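Local coordinates for protein glucuronoarabinoxylan endo-1,4-beta-xylanase (Clostridium papyrosolvens, PDB 4FMV) that probably cleaves internal beta-1,4 linkages of xylan, this chain being the catalytic barrel and beta-domain part of a larger family 30 glycoside hydrolase, at residues Asn308-Val313 / Ile327-Ala332; Pro296-Val301 / Thr317-Ala322; Phe179-Asn184 / Leu202-Tyr207. All coordinates share one frame; numbering follows the deposited sequence.

Contact 1: residues Asn308-Val313 / Ile327-Ala332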
ATOM      1  N   ASN A 308     -13.684  -8.218  21.346  1.00 18.26           N
ATOM      2  CA  ASN A 308     -14.431  -9.454  21.481  1.00 18.62           C
ATOM      3  C   ASN A 308     -13.808 -10.484  20.575  1.00 15.47           C
ATOM      4  O   ASN A 308     -13.016 -10.147  19.699  1.00 16.98           O
ATOM      5  CB  ASN A 308     -15.893  -9.210  21.103  1.00 26.80           C
ATOM      6  CG  ASN A 308     -16.854 -10.200  21.755  1.00 35.01           C
ATOM      7  OD1 ASN A 308     -16.455 -11.071  22.531  1.00 35.55           O
ATOM      8  ND2 ASN A 308     -18.142 -10.052  21.445  1.00 37.20           N
ATOM      9  N   THR A 309     -14.142 -11.745  20.776  1.00 15.98           N
ATOM     10  CA  THR A 309     -13.674 -12.781  19.859  1.00 20.05           C
ATOM     11  C   THR A 309     -14.060 -12.488  18.405  1.00 18.33           C
ATOM     12  O   THR A 309     -15.229 -12.250  18.095  1.00 20.33           O
ATOM     13  CB  THR A 309     -14.286 -14.135  20.202  1.00 25.82           C
ATOM     14  OG1 THR A 309     -14.401 -14.268  21.627  1.00 30.35           O
ATOM     15  CG2 THR A 309     -13.421 -15.255  19.626  1.00 26.90           C
ATOM     16  N   ASN A 310     -13.073 -12.546  17.517  1.00 16.25           N
ATOM     17  CA  ASN A 310     -13.273 -12.352  16.086  1.00 14.47           C
ATOM     18  C   ASN A 310     -13.770 -10.950  15.728  1.00 14.11           C
ATOM     19  O   ASN A 310     -14.280 -10.730  14.640  1.00 14.50           O
ATOM     20  CB  ASN A 310     -14.237 -13.407  15.532  1.00 16.63           C
ATOM     21  CG  ASN A 310     -13.650 -14.813  15.548  1.00 20.07           C
ATOM     22  OD1 ASN A 310     -12.467 -15.017  15.254  1.00 20.30           O
ATOM     23  ND2 ASN A 310     -14.486 -15.793  15.875  1.00 20.66           N
ATOM     24  N   VAL A 311     -13.542  -9.987  16.615  1.00 12.35           N
ATOM     25  CA  VAL A 311     -13.843  -8.593  16.308  1.00 13.80           C
ATOM     26  C   VAL A 311     -12.548  -7.802  16.344  1.00 13.36           C
ATOM     27  O   VAL A 311     -11.796  -7.863  17.312  1.00 11.75           O
ATOM     28  CB  VAL A 311     -14.849  -8.004  17.287  1.00 12.87           C
ATOM     29  CG1 VAL A 311     -15.078  -6.497  17.004  1.00 13.71           C
ATOM     30  CG2 VAL A 311     -16.168  -8.820  17.241  1.00 15.18           C
ATOM     31  N   TYR A 312     -12.289  -7.065  15.278  1.00 14.53           N
ATOM     32  CA  TYR A 312     -11.048  -6.307  15.142  1.00 11.96           C
ATOM     33  C   TYR A 312     -11.392  -4.864  14.818  1.00 11.92           C
ATOM     34  O   TYR A 312     -12.177  -4.604  13.908  1.00  9.90           O
ATOM     35  CB  TYR A 312     -10.197  -6.938  14.039  1.00 12.53           C
ATOM     36  CG  TYR A 312      -9.900  -8.385  14.347  1.00 14.18           C
ATOM     37  CD1 TYR A 312      -8.886  -8.723  15.246  1.00 16.03           C
ATOM     38  CD2 TYR A 312     -10.653  -9.412  13.779  1.00 14.27           C
ATOM     39  CE1 TYR A 312      -8.624 -10.037  15.563  1.00 17.19           C
ATOM     40  CE2 TYR A 312     -10.388 -10.731  14.073  1.00 14.33           C
ATOM     41  CZ  TYR A 312      -9.373 -11.037  14.971  1.00 18.61           C
ATOM     42  OH  TYR A 312      -9.109 -12.345  15.298  1.00 21.22           O
ATOM     43  N   VAL A 313     -10.832  -3.925  15.567  1.00 10.33           N
ATOM     44  CA  VAL A 313     -11.230  -2.532  15.407  1.00 10.73           C
ATOM     45  C   VAL A 313     -10.032  -1.600  15.334  1.00 11.65           C
ATOM     46  O   VAL A 313      -9.083  -1.747  16.100  1.00 14.07           O
ATOM     47  CB  VAL A 313     -12.178  -2.075  16.566  1.00 22.93           C
ATOM     48  CG1 VAL A 313     -12.487  -0.578  16.466  1.00 19.02           C
ATOM     49  CG2 VAL A 313     -13.466  -2.891  16.556  1.00 23.78           C
ATOM     50  N   ILE A 327     -14.271  -4.958  12.050  1.00  8.99           N
ATOM     51  CA  ILE A 327     -14.379  -6.194  11.293  1.00  9.52           C
ATOM     52  C   ILE A 327     -14.920  -7.289  12.200  1.00 14.98           C
ATOM     53  O   ILE A 327     -14.417  -7.466  13.295  1.00 14.22           O
ATOM     54  CB  ILE A 327     -12.995  -6.639  10.772  1.00  8.47           C
ATOM     55  CG1 ILE A 327     -12.381  -5.556   9.876  1.00 10.37           C
ATOM     56  CG2 ILE A 327     -13.108  -7.984  10.023  1.00  6.75           C
ATOM     57  CD1 ILE A 327     -10.868  -5.611   9.757  1.00  8.34           C
ATOM     58  N   ASN A 328     -15.971  -7.991  11.772  1.00 18.62           N
ATOM     59  CA  ASN A 328     -16.446  -9.160  12.521  1.00 18.75           C
ATOM     60  C   ASN A 328     -16.259 -10.423  11.680  1.00 16.36           C
ATOM     61  O   ASN A 328     -17.023 -10.652  10.742  1.00 15.08           O
ATOM     62  CB  ASN A 328     -17.926  -8.979  12.891  1.00 17.09           C
ATOM     63  CG  ASN A 328     -18.544 -10.230  13.495  1.00 17.71           C
ATOM     64  OD1 ASN A 328     -17.838 -11.111  13.998  1.00 17.74           O
ATOM     65  ND2 ASN A 328     -19.880 -10.308  13.462  1.00 16.17           N
ATOM     66  N   THR A 329     -15.281 -11.257  12.041  1.00 13.18           N
ATOM     67  CA  THR A 329     -14.970 -12.461  11.256  1.00 12.92           C
ATOM     68  C   THR A 329     -15.793 -13.645  11.747  1.00 18.13           C
ATOM     69  O   THR A 329     -15.695 -14.753  11.201  1.00 21.14           O
ATOM     70  CB  THR A 329     -13.466 -12.853  11.320  1.00 14.59           C
ATOM     71  OG1 THR A 329     -13.124 -13.253  12.657  1.00 17.81           O
ATOM     72  CG2 THR A 329     -12.572 -11.692  10.919  1.00 12.88           C
ATOM     73  N   GLY A 330     -16.594 -13.413  12.785  1.00 18.16           N
ATOM     74  CA  GLY A 330     -17.525 -14.412  13.296  1.00 17.81           C
ATOM     75  C   GLY A 330     -18.686 -14.729  12.354  1.00 18.12           C
ATOM     76  O   GLY A 330     -19.044 -13.938  11.461  1.00 10.71           O
ATOM     77  N   THR A 331     -19.290 -15.893  12.556  1.00 18.81           N
ATOM     78  CA  THR A 331     -20.385 -16.328  11.697  1.00 23.31           C
ATOM     79  C   THR A 331     -21.741 -15.868  12.212  1.00 25.70           C
ATOM     80  O   THR A 331     -22.776 -16.241  11.665  1.00 26.44           O
ATOM     81  CB  THR A 331     -20.405 -17.863  11.556  1.00 24.86           C
ATOM     82  OG1 THR A 331     -20.664 -18.442  12.838  1.00 21.40           O
ATOM     83  CG2 THR A 331     -19.069 -18.363  11.039  1.00 22.92           C
ATOM     84  N   ALA A 332     -21.736 -15.089  13.290  1.00 27.44           N
ATOM     85  CA  ALA A 332     -22.963 -14.500  13.805  1.00 26.15           C
ATOM     86  C   ALA A 332     -22.775 -13.007  14.041  1.00 23.36           C
ATOM     87  O   ALA A 332     -21.695 -12.560  14.450  1.00 24.26           O
ATOM     88  CB  ALA A 332     -23.383 -15.189  15.081  1.00 30.04           C
TER
HETATM   89  O   HOH W   1     -18.162 -12.636  16.244  1.00 18.86           O
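Thr329 lies across the edge of the Tyr312 ring, its methyl CG2 4.0 Å from Tyr312 CE2 and near the ring plane. The hydroxyl takes the position between the backbone N and the carbonyl carbon (chi1 66°), which directs OG1 to the side chain of Asn310, where it stands 3.1 Å from Asn310 CB; the two side chains cross at about a right angle. Asn310 has a positive phi, as the third residue of the type II turn Asn308-Val311.

The carbonyl of Asn310 is gripped by Thr329, just past the end of strand 321-328. Thr329 N donates to Asn310 O at 2.8 Å, while Thr329 OG1 adds a weak bond to the same oxygen. Asn328 CA comes to 3.4 Å from Asn310 O as a CA-H...O contact. Further along, Tyr312 and Ile327 form an antiparallel hydrogen-bonded pair, with Ile327 N donating to Tyr312 O at 2.8 Å and an almost straight N-H...O angle of 174°. Val311 and Asn328 are the neighbouring non-hydrogen-bonded pair.

Asn328 closes an Asx turn: its OD1 accepts from Gly330 N at 2.9 Å, with the donor above the carbonyl plane, and also from a water that donates weakly to Thr309 O. Its ND2 reaches Ala332 O and, outside the segments, Leu376 O. Helix 240-255 packs on Ile327 and Thr329, and Lys248 makes a cation-pi contact with Tyr312. The open end of the hairpin 311-318/321-328 is thus held mainly by polar bonds, with a buried amide whose oxygen and nitrogen both have partners.

Contact 2: residues Pro296-Val301 / Thr317-Ala322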
ATOM      1  N   PRO A 296      -5.527  10.805   2.949  1.00 12.23           N
ATOM      2  CA  PRO A 296      -4.131  11.128   3.213  1.00 10.14           C
ATOM      3  C   PRO A 296      -4.018  12.283   4.216  1.00 16.00           C
ATOM      4  O   PRO A 296      -4.647  13.339   4.035  1.00 15.24           O
ATOM      5  CB  PRO A 296      -3.644  11.585   1.836  1.00 11.43           C
ATOM      6  CG  PRO A 296      -4.420  10.714   0.897  1.00 14.44           C
ATOM      7  CD  PRO A 296      -5.794  10.635   1.510  1.00 15.59           C
ATOM      8  N   GLY A 297      -3.208  12.092   5.255  1.00 15.92           N
ATOM      9  CA  GLY A 297      -3.046  13.131   6.249  1.00 17.45           C
ATOM     10  C   GLY A 297      -3.816  12.871   7.526  1.00 17.55           C
ATOM     11  O   GLY A 297      -3.565  13.521   8.531  1.00 18.69           O
ATOM     12  N   TYR A 298      -4.743  11.917   7.493  1.00 16.82           N
ATOM     13  CA  TYR A 298      -5.395  11.435   8.707  1.00 14.17           C
ATOM     14  C   TYR A 298      -4.343  10.718   9.547  1.00 16.29           C
ATOM     15  O   TYR A 298      -3.270  10.361   9.056  1.00 16.16           O
ATOM     16  CB  TYR A 298      -6.509  10.443   8.386  1.00 11.23           C
ATOM     17  CG  TYR A 298      -7.840  11.058   7.984  1.00 11.55           C
ATOM     18  CD1 TYR A 298      -7.897  12.194   7.180  1.00  9.74           C
ATOM     19  CD2 TYR A 298      -9.023  10.498   8.409  1.00  9.60           C
ATOM     20  CE1 TYR A 298      -9.103  12.746   6.799  1.00 11.17           C
ATOM     21  CE2 TYR A 298     -10.239  11.032   8.045  1.00 11.80           C
ATOM     22  CZ  TYR A 298     -10.278  12.151   7.231  1.00 14.83           C
ATOM     23  OH  TYR A 298     -11.494  12.688   6.875  1.00 12.26           O
ATOM     24  N   LYS A 299      -4.632  10.545  10.825  1.00 14.97           N
ATOM     25  CA  LYS A 299      -3.759   9.763  11.671  1.00 14.55           C
ATOM     26  C   LYS A 299      -4.541   8.610  12.293  1.00 12.75           C
ATOM     27  O   LYS A 299      -5.708   8.753  12.616  1.00 12.61           O
ATOM     28  CB  LYS A 299      -3.167  10.653  12.761  1.00 15.59           C
ATOM     29  CG  LYS A 299      -2.226  11.696  12.212  1.00 20.05           C
ATOM     30  CD  LYS A 299      -1.732  12.627  13.289  1.00 26.02           C
ATOM     31  CE  LYS A 299      -0.753  13.640  12.702  1.00 28.92           C
ATOM     32  NZ  LYS A 299      -0.222  14.522  13.779  1.00 32.07           N
ATOM     33  N   ARG A 300      -3.906   7.461  12.465  1.00 11.25           N
ATOM     34  CA  ARG A 300      -4.530   6.455  13.286  1.00 10.43           C
ATOM     35  C   ARG A 300      -4.537   6.970  14.728  1.00 14.45           C
ATOM     36  O   ARG A 300      -3.644   7.725  15.142  1.00 15.52           O
ATOM     37  CB  ARG A 300      -3.796   5.129  13.178  1.00 11.23           C
ATOM     38  CG  ARG A 300      -4.460   4.030  13.959  1.00 13.44           C
ATOM     39  CD  ARG A 300      -3.796   2.702  13.708  1.00 14.07           C
ATOM     40  NE  ARG A 300      -2.546   2.564  14.449  1.00 11.76           N
ATOM     41  CZ  ARG A 300      -2.458   2.021  15.655  1.00 14.84           C
ATOM     42  NH1 ARG A 300      -3.550   1.593  16.266  1.00 14.31           N
ATOM     43  NH2 ARG A 300      -1.283   1.923  16.258  1.00 16.83           N
ATOM     44  N   VAL A 301      -5.556   6.592  15.485  1.00 14.98           N
ATOM     45  CA  VAL A 301      -5.596   6.907  16.908  1.00 16.81           C
ATOM     46  C   VAL A 301      -5.851   5.629  17.694  1.00 17.44           C
ATOM     47  O   VAL A 301      -6.272   4.616  17.122  1.00 14.19           O
ATOM     48  CB  VAL A 301      -6.694   7.937  17.232  1.00 16.10           C
ATOM     49  CG1 VAL A 301      -6.441   9.234  16.464  1.00 16.45           C
ATOM     50  CG2 VAL A 301      -8.069   7.375  16.887  1.00 19.39           C
ATOM     51  N   THR A 317      -8.450   9.772  12.667  1.00 13.89           N
ATOM     52  CA  THR A 317      -9.043  11.113  12.659  1.00 14.78           C
ATOM     53  C   THR A 317      -8.336  12.020  11.671  1.00 16.22           C
ATOM     54  O   THR A 317      -7.171  11.812  11.339  1.00 16.38           O
ATOM     55  CB  THR A 317      -8.961  11.837  14.031  1.00 23.89           C
ATOM     56  OG1 THR A 317      -7.588  11.953  14.434  1.00 24.13           O
ATOM     57  CG2 THR A 317      -9.739  11.106  15.093  1.00 26.16           C
ATOM     58  N   GLY A 318      -9.049  13.052  11.229  1.00 18.19           N
ATOM     59  CA  GLY A 318      -8.479  14.108  10.414  1.00 18.70           C
ATOM     60  C   GLY A 318      -9.620  14.889   9.797  1.00 17.88           C
ATOM     61  O   GLY A 318     -10.747  14.403   9.791  1.00 15.57           O
ATOM     62  N   ASP A 319      -9.334  16.080   9.272  1.00 20.15           N
ATOM     63  CA  ASP A 319     -10.363  16.902   8.618  1.00 23.30           C
ATOM     64  C   ASP A 319     -11.666  16.973   9.428  1.00 23.24           C
ATOM     65  O   ASP A 319     -12.766  16.907   8.862  1.00 22.88           O
ATOM     66  CB  ASP A 319     -10.654  16.393   7.201  1.00 24.37           C
ATOM     67  CG  ASP A 319     -11.512  17.350   6.400  1.00 26.96           C
ATOM     68  OD1 ASP A 319     -11.336  18.572   6.559  1.00 28.93           O
ATOM     69  OD2 ASP A 319     -12.368  16.880   5.619  1.00 26.64           O
ATOM     70  N   ASN A 320     -11.528  17.100  10.746  1.00 21.78           N
ATOM     71  CA  ASN A 320     -12.664  17.214  11.665  1.00 24.43           C
ATOM     72  C   ASN A 320     -13.652  16.069  11.529  1.00 22.86           C
ATOM     73  O   ASN A 320     -14.866  16.251  11.705  1.00 20.74           O
ATOM     74  CB  ASN A 320     -13.381  18.558  11.493  1.00 28.57           C
ATOM     75  CG  ASN A 320     -12.415  19.721  11.370  1.00 31.78           C
ATOM     76  OD1 ASN A 320     -11.666  20.022  12.300  1.00 30.51           O
ATOM     77  ND2 ASN A 320     -12.421  20.377  10.213  1.00 34.60           N
ATOM     78  N   LYS A 321     -13.116  14.893  11.206  1.00 21.70           N
ATOM     79  CA  LYS A 321     -13.897  13.665  11.083  1.00 18.46           C
ATOM     80  C   LYS A 321     -13.278  12.548  11.940  1.00 17.81           C
ATOM     81  O   LYS A 321     -12.061  12.532  12.183  1.00 17.72           O
ATOM     82  CB  LYS A 321     -13.970  13.232   9.606  1.00 19.15           C
ATOM     83  CG  LYS A 321     -14.773  14.199   8.727  1.00 21.53           C
ATOM     84  CD  LYS A 321     -14.605  13.905   7.250  1.00 21.09           C
ATOM     85  CE  LYS A 321     -15.414  14.906   6.426  1.00 24.46           C
ATOM     86  NZ  LYS A 321     -15.045  16.315   6.771  1.00 27.31           N
ATOM     87  N   ALA A 322     -14.114  11.620  12.399  1.00 19.15           N
ATOM     88  CA  ALA A 322     -13.638  10.401  13.062  1.00 17.11           C
ATOM     89  C   ALA A 322     -14.045   9.209  12.216  1.00 17.29           C
ATOM     90  O   ALA A 322     -15.159   9.187  11.688  1.00 17.07           O
ATOM     91  CB  ALA A 322     -14.243  10.277  14.439  1.00 19.29           C
TER
HETATM   92  O   HOH W   2     -11.661  14.309   4.534  1.00 17.43           O
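Thr317 O takes the N-H of Lys299 at 2.9 Å, with an N-H...O angle of 161°, while Tyr298 CA approaches the same oxygen to 3.2 Å. The return bond, Thr317 N to Lys299 O, makes Lys299 and Thr317 an antiparallel hydrogen-bonded pair. Next to this pair, Val301 CG1 lies 3.6 Å from Thr317 OG1, the two side chains crossing at about a right angle.

Tyr298 has CG anti to its carbonyl carbon (chi1 -82°), and its ring lies flat over Gly318: Gly318 CA sits 3.8 Å from the ring centroid, only 10° off the normal, a CH-pi contact. At the far end, Tyr298 OH touches Lys321 CD at 3.4 Å and shares a water with Asp319 OD2. Lys321 NZ bends back to Asp319, bonding its O and forming a salt bridge with OD2, which ties the turn 318-321 together.

Strand 299-303 is flanked here by strand 311-318 and, through Arg300 bonding to Lys13 and Gln14, by strand 11-22, placing the contact where the beta domain meets the barrel.

Contact 3: residues Phe179-Asn184 / Leu202-Tyr207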
ATOM      1  N   PHE A 179       9.661  -9.715  -0.571  1.00  7.87           N
ATOM      2  CA  PHE A 179       8.405 -10.389  -0.888  1.00  7.01           C
ATOM      3  C   PHE A 179       7.583 -10.701   0.355  1.00 11.19           C
ATOM      4  O   PHE A 179       6.363 -10.753   0.288  1.00  9.77           O
ATOM      5  CB  PHE A 179       8.665 -11.668  -1.701  1.00  8.34           C
ATOM      6  CG  PHE A 179       9.188 -12.835  -0.883  1.00  9.79           C
ATOM      7  CD1 PHE A 179      10.506 -12.865  -0.446  1.00 11.28           C
ATOM      8  CD2 PHE A 179       8.371 -13.917  -0.599  1.00 11.20           C
ATOM      9  CE1 PHE A 179      11.003 -13.947   0.301  1.00 13.38           C
ATOM     10  CE2 PHE A 179       8.847 -15.012   0.144  1.00 10.24           C
ATOM     11  CZ  PHE A 179      10.174 -15.028   0.592  1.00 13.40           C
ATOM     12  N   GLN A 180       8.266 -11.113   1.424  1.00 12.25           N
ATOM     13  CA  GLN A 180       7.717 -11.258   2.775  1.00  9.85           C
ATOM     14  C   GLN A 180       7.991 -10.283   3.935  1.00  9.24           C
ATOM     15  O   GLN A 180       7.901 -10.708   5.095  1.00  8.59           O
ATOM     16  CB  GLN A 180       7.442 -12.712   3.211  1.00 16.40           C
ATOM     17  CG  GLN A 180       8.587 -13.599   3.380  1.00 21.60           C
ATOM     18  CD  GLN A 180       8.164 -14.976   3.911  1.00 19.51           C
ATOM     19  OE1 GLN A 180       8.650 -15.422   4.942  1.00 20.34           O
ATOM     20  NE2 GLN A 180       7.268 -15.650   3.189  1.00 14.27           N
ATOM     21  N   PHE A 181       8.574  -9.125   3.648  1.00  6.80           N
ATOM     22  CA  PHE A 181       8.971  -8.180   4.693  1.00 10.70           C
ATOM     23  C   PHE A 181      10.098  -8.825   5.510  1.00 11.75           C
ATOM     24  O   PHE A 181      10.169  -8.677   6.727  1.00 12.92           O
ATOM     25  CB  PHE A 181       7.767  -7.850   5.597  1.00 10.89           C
ATOM     26  CG  PHE A 181       7.930  -6.580   6.420  1.00  9.43           C
ATOM     27  CD1 PHE A 181       8.936  -5.677   6.144  1.00  7.37           C
ATOM     28  CD2 PHE A 181       7.073  -6.315   7.484  1.00  8.40           C
ATOM     29  CE1 PHE A 181       9.072  -4.516   6.883  1.00  8.66           C
ATOM     30  CE2 PHE A 181       7.203  -5.150   8.225  1.00  8.14           C
ATOM     31  CZ  PHE A 181       8.206  -4.254   7.925  1.00  9.64           C
ATOM     32  N   LEU A 182      10.973  -9.557   4.840  1.00 10.06           N
ATOM     33  CA  LEU A 182      12.090 -10.176   5.543  1.00 12.31           C
ATOM     34  C   LEU A 182      13.058  -9.075   5.967  1.00 12.32           C
ATOM     35  O   LEU A 182      13.571  -8.302   5.125  1.00  8.50           O
ATOM     36  CB  LEU A 182      12.780 -11.223   4.654  1.00 12.50           C
ATOM     37  CG  LEU A 182      11.915 -12.426   4.258  1.00 15.57           C
ATOM     38  CD1 LEU A 182      12.700 -13.459   3.398  1.00 18.16           C
ATOM     39  CD2 LEU A 182      11.313 -13.095   5.483  1.00 14.28           C
ATOM     40  N   LYS A 183      13.310  -9.011   7.275  1.00 11.36           N
ATOM     41  CA  LYS A 183      14.053  -7.907   7.849  1.00 11.36           C
ATOM     42  C   LYS A 183      15.509  -7.944   7.436  1.00  8.44           C
ATOM     43  O   LYS A 183      16.185  -6.938   7.530  1.00  9.30           O
ATOM     44  CB  LYS A 183      13.939  -7.883   9.389  1.00 10.74           C
ATOM     45  CG  LYS A 183      12.484  -7.934   9.896  1.00 13.68           C
ATOM     46  CD  LYS A 183      11.552  -6.950   9.160  1.00 11.17           C
ATOM     47  CE  LYS A 183      10.107  -6.984   9.733  1.00  5.03           C
ATOM     48  NZ  LYS A 183       9.390  -8.280   9.428  1.00  5.72           N
ATOM     49  N   ASN A 184      16.005  -9.093   6.993  1.00  8.56           N
ATOM     50  CA  ASN A 184      17.413  -9.147   6.621  1.00 10.18           C
ATOM     51  C   ASN A 184      17.664  -8.304   5.363  1.00 10.08           C
ATOM     52  O   ASN A 184      18.778  -7.843   5.107  1.00  9.11           O
ATOM     53  CB  ASN A 184      17.925 -10.597   6.489  1.00 10.01           C
ATOM     54  CG  ASN A 184      17.314 -11.343   5.305  1.00 14.30           C
ATOM     55  OD1 ASN A 184      16.275 -10.957   4.760  1.00 15.38           O
ATOM     56  ND2 ASN A 184      17.950 -12.440   4.921  1.00 12.45           N
ATOM     57  N   LEU A 202      10.193   2.795   3.340  1.00  9.06           N
ATOM     58  CA  LEU A 202      10.571   1.384   3.435  1.00  7.06           C
ATOM     59  C   LEU A 202       9.341   0.642   2.919  1.00  7.53           C
ATOM     60  O   LEU A 202       8.280   0.691   3.553  1.00 10.02           O
ATOM     61  CB  LEU A 202      10.865   1.003   4.899  1.00  9.00           C
ATOM     62  CG  LEU A 202      11.692  -0.276   5.135  1.00 10.98           C
ATOM     63  CD1 LEU A 202      12.150  -0.395   6.590  1.00 10.33           C
ATOM     64  CD2 LEU A 202      10.899  -1.479   4.733  1.00  8.36           C
ATOM     65  N   GLY A 203       9.456   0.053   1.725  1.00  8.49           N
ATOM     66  CA  GLY A 203       8.404  -0.781   1.173  1.00  9.85           C
ATOM     67  C   GLY A 203       8.585  -2.255   1.482  1.00  8.29           C
ATOM     68  O   GLY A 203       9.698  -2.761   1.469  1.00 13.12           O
ATOM     69  N   CYS A 204       7.481  -2.968   1.643  1.00  7.44           N
ATOM     70  CA  CYS A 204       7.519  -4.398   1.905  1.00  7.52           C
ATOM     71  C   CYS A 204       6.283  -5.063   1.309  1.00  7.33           C
ATOM     72  O   CYS A 204       5.252  -4.412   1.119  1.00 10.38           O
ATOM     73  CB  CYS A 204       7.538  -4.658   3.411  1.00  9.50           C
ATOM     74  SG  CYS A 204       6.030  -4.130   4.281  1.00 10.02           S
ATOM     75  N   HIS A 205       6.384  -6.362   1.031  1.00  6.13           N
ATOM     76  CA  HIS A 205       5.224  -7.144   0.618  1.00  8.55           C
ATOM     77  C   HIS A 205       4.895  -8.181   1.685  1.00 11.29           C
ATOM     78  O   HIS A 205       5.740  -8.558   2.495  1.00 11.99           O
ATOM     79  CB  HIS A 205       5.468  -7.845  -0.727  1.00  7.13           C
ATOM     80  CG  HIS A 205       5.804  -6.907  -1.842  1.00 11.87           C
ATOM     81  ND1 HIS A 205       6.156  -7.347  -3.102  1.00 10.79           N
ATOM     82  CD2 HIS A 205       5.854  -5.557  -1.887  1.00  9.98           C
ATOM     83  CE1 HIS A 205       6.390  -6.305  -3.876  1.00  9.27           C
ATOM     84  NE2 HIS A 205       6.220  -5.202  -3.160  1.00 11.78           N
ATOM     85  N   PHE A 206       3.626  -8.571   1.674  1.00 10.55           N
ATOM     86  CA  PHE A 206       2.948  -9.497   2.597  1.00  9.77           C
ATOM     87  C   PHE A 206       2.818 -10.988   2.226  1.00 11.36           C
ATOM     88  O   PHE A 206       1.844 -11.633   2.648  1.00  9.44           O
ATOM     89  CB  PHE A 206       1.674  -8.931   3.233  1.00  7.61           C
ATOM     90  CG  PHE A 206       1.924  -7.954   4.363  1.00  9.10           C
ATOM     91  CD1 PHE A 206       3.223  -7.577   4.725  1.00 10.67           C
ATOM     92  CD2 PHE A 206       0.845  -7.423   5.080  1.00  8.77           C
ATOM     93  CE1 PHE A 206       3.449  -6.673   5.778  1.00  8.95           C
ATOM     94  CE2 PHE A 206       1.054  -6.515   6.142  1.00  9.64           C
ATOM     95  CZ  PHE A 206       2.362  -6.142   6.487  1.00  8.09           C
ATOM     96  N   TYR A 207       3.612 -11.507   1.296  1.00 11.12           N
ATOM     97  CA  TYR A 207       3.297 -12.852   0.896  1.00 10.87           C
ATOM     98  C   TYR A 207       3.980 -13.793   1.878  1.00 15.02           C
ATOM     99  O   TYR A 207       5.157 -14.128   1.745  1.00 15.21           O
ATOM    100  CB  TYR A 207       3.909 -13.071  -0.496  1.00 11.61           C
ATOM    101  CG  TYR A 207       3.247 -12.206  -1.550  1.00 10.58           C
ATOM    102  CD1 TYR A 207       1.924 -12.440  -1.921  1.00 10.99           C
ATOM    103  CD2 TYR A 207       3.920 -11.158  -2.144  1.00  8.02           C
ATOM    104  CE1 TYR A 207       1.299 -11.658  -2.857  1.00 11.04           C
ATOM    105  CE2 TYR A 207       3.286 -10.356  -3.083  1.00  9.61           C
ATOM    106  CZ  TYR A 207       1.986 -10.617  -3.435  1.00 11.14           C
ATOM    107  OH  TYR A 207       1.350  -9.840  -4.374  1.00 14.17           O
TER
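Phe181 runs from its CB, 3.8 Å from His205 O, into a ring held between two residues. With CG anti to the backbone N (chi1 -162°), the side chain drops onto the strand: CD1 presses on Cys204 CB at a tight 3.2 Å, and Cys204 SG sits over the ring, 3.8 Å from its centroid and 12° off the normal, a sulfur-aromatic contact. The opposite face carries Lys183 CE, over its centre. CE1 meets Leu202 CD2 at 4.1 Å, and CD2 meets the edge of Phe206 at CE1, the two side chains lying side by side and pointing the same way. Beyond the segments Tyr216 meets the ring with its plane nearly perpendicular, and Leu228 of strand 227-232 adds an apolar neighbour.

Residues 179-184 follow strand 172-178, and 202-207 take in most of strand 201-205 and the loop after it; the two strands are parallel neighbours joined through helices 183-190 and 193-198, a beta-alpha-beta crossover of the (beta/alpha)8 barrel. The contact therefore joins the loops at the C-terminal ends of these strands, the end of such barrels where active sites lie. His205 ND1 and NE2 are hydrogen-bonded to Glu143 OE2 and Glu177 OE1, and Tyr207 OH bonds Glu232 OE2.

Two bonds fasten the loops here. Tyr207 N donates to Phe179 O at 3.0 Å. Gln180 places CG between its backbone N and carbonyl carbon (chi1 66°) and extends from there, delivering NE2 to a lone pair of Tyr207 O at 3.0 Å, though Tyr207 O lies somewhat out of the plane of the Gln180 amide. Gln180 CG also lies over one face of the Phe179 ring, offset toward the rim, while Tyr146 stacks with that ring.

Overall arrangement
From the N terminus, contact 3 is met first: residues 179-184 and 202-207 close a loop of mostly helical chain, within the barrel and before the other two open. The chain then passes through the barrel's remaining strands and helices to 296-301, where contact 2 opens. Contact 1 opens at 308-313 before contact 2 closes at 317-322, and itself closes at 327-332, so these two cross rather than nest. Both draw on strands 311-318 and 321-328, with centres about 24 Å apart, marking opposite ends of one hairpin. Contact 2 adds strand 299-303, which also pairs with strand 11-22 of the barrel, whereas contact 3 lies about 27 Å from each, centre to centre.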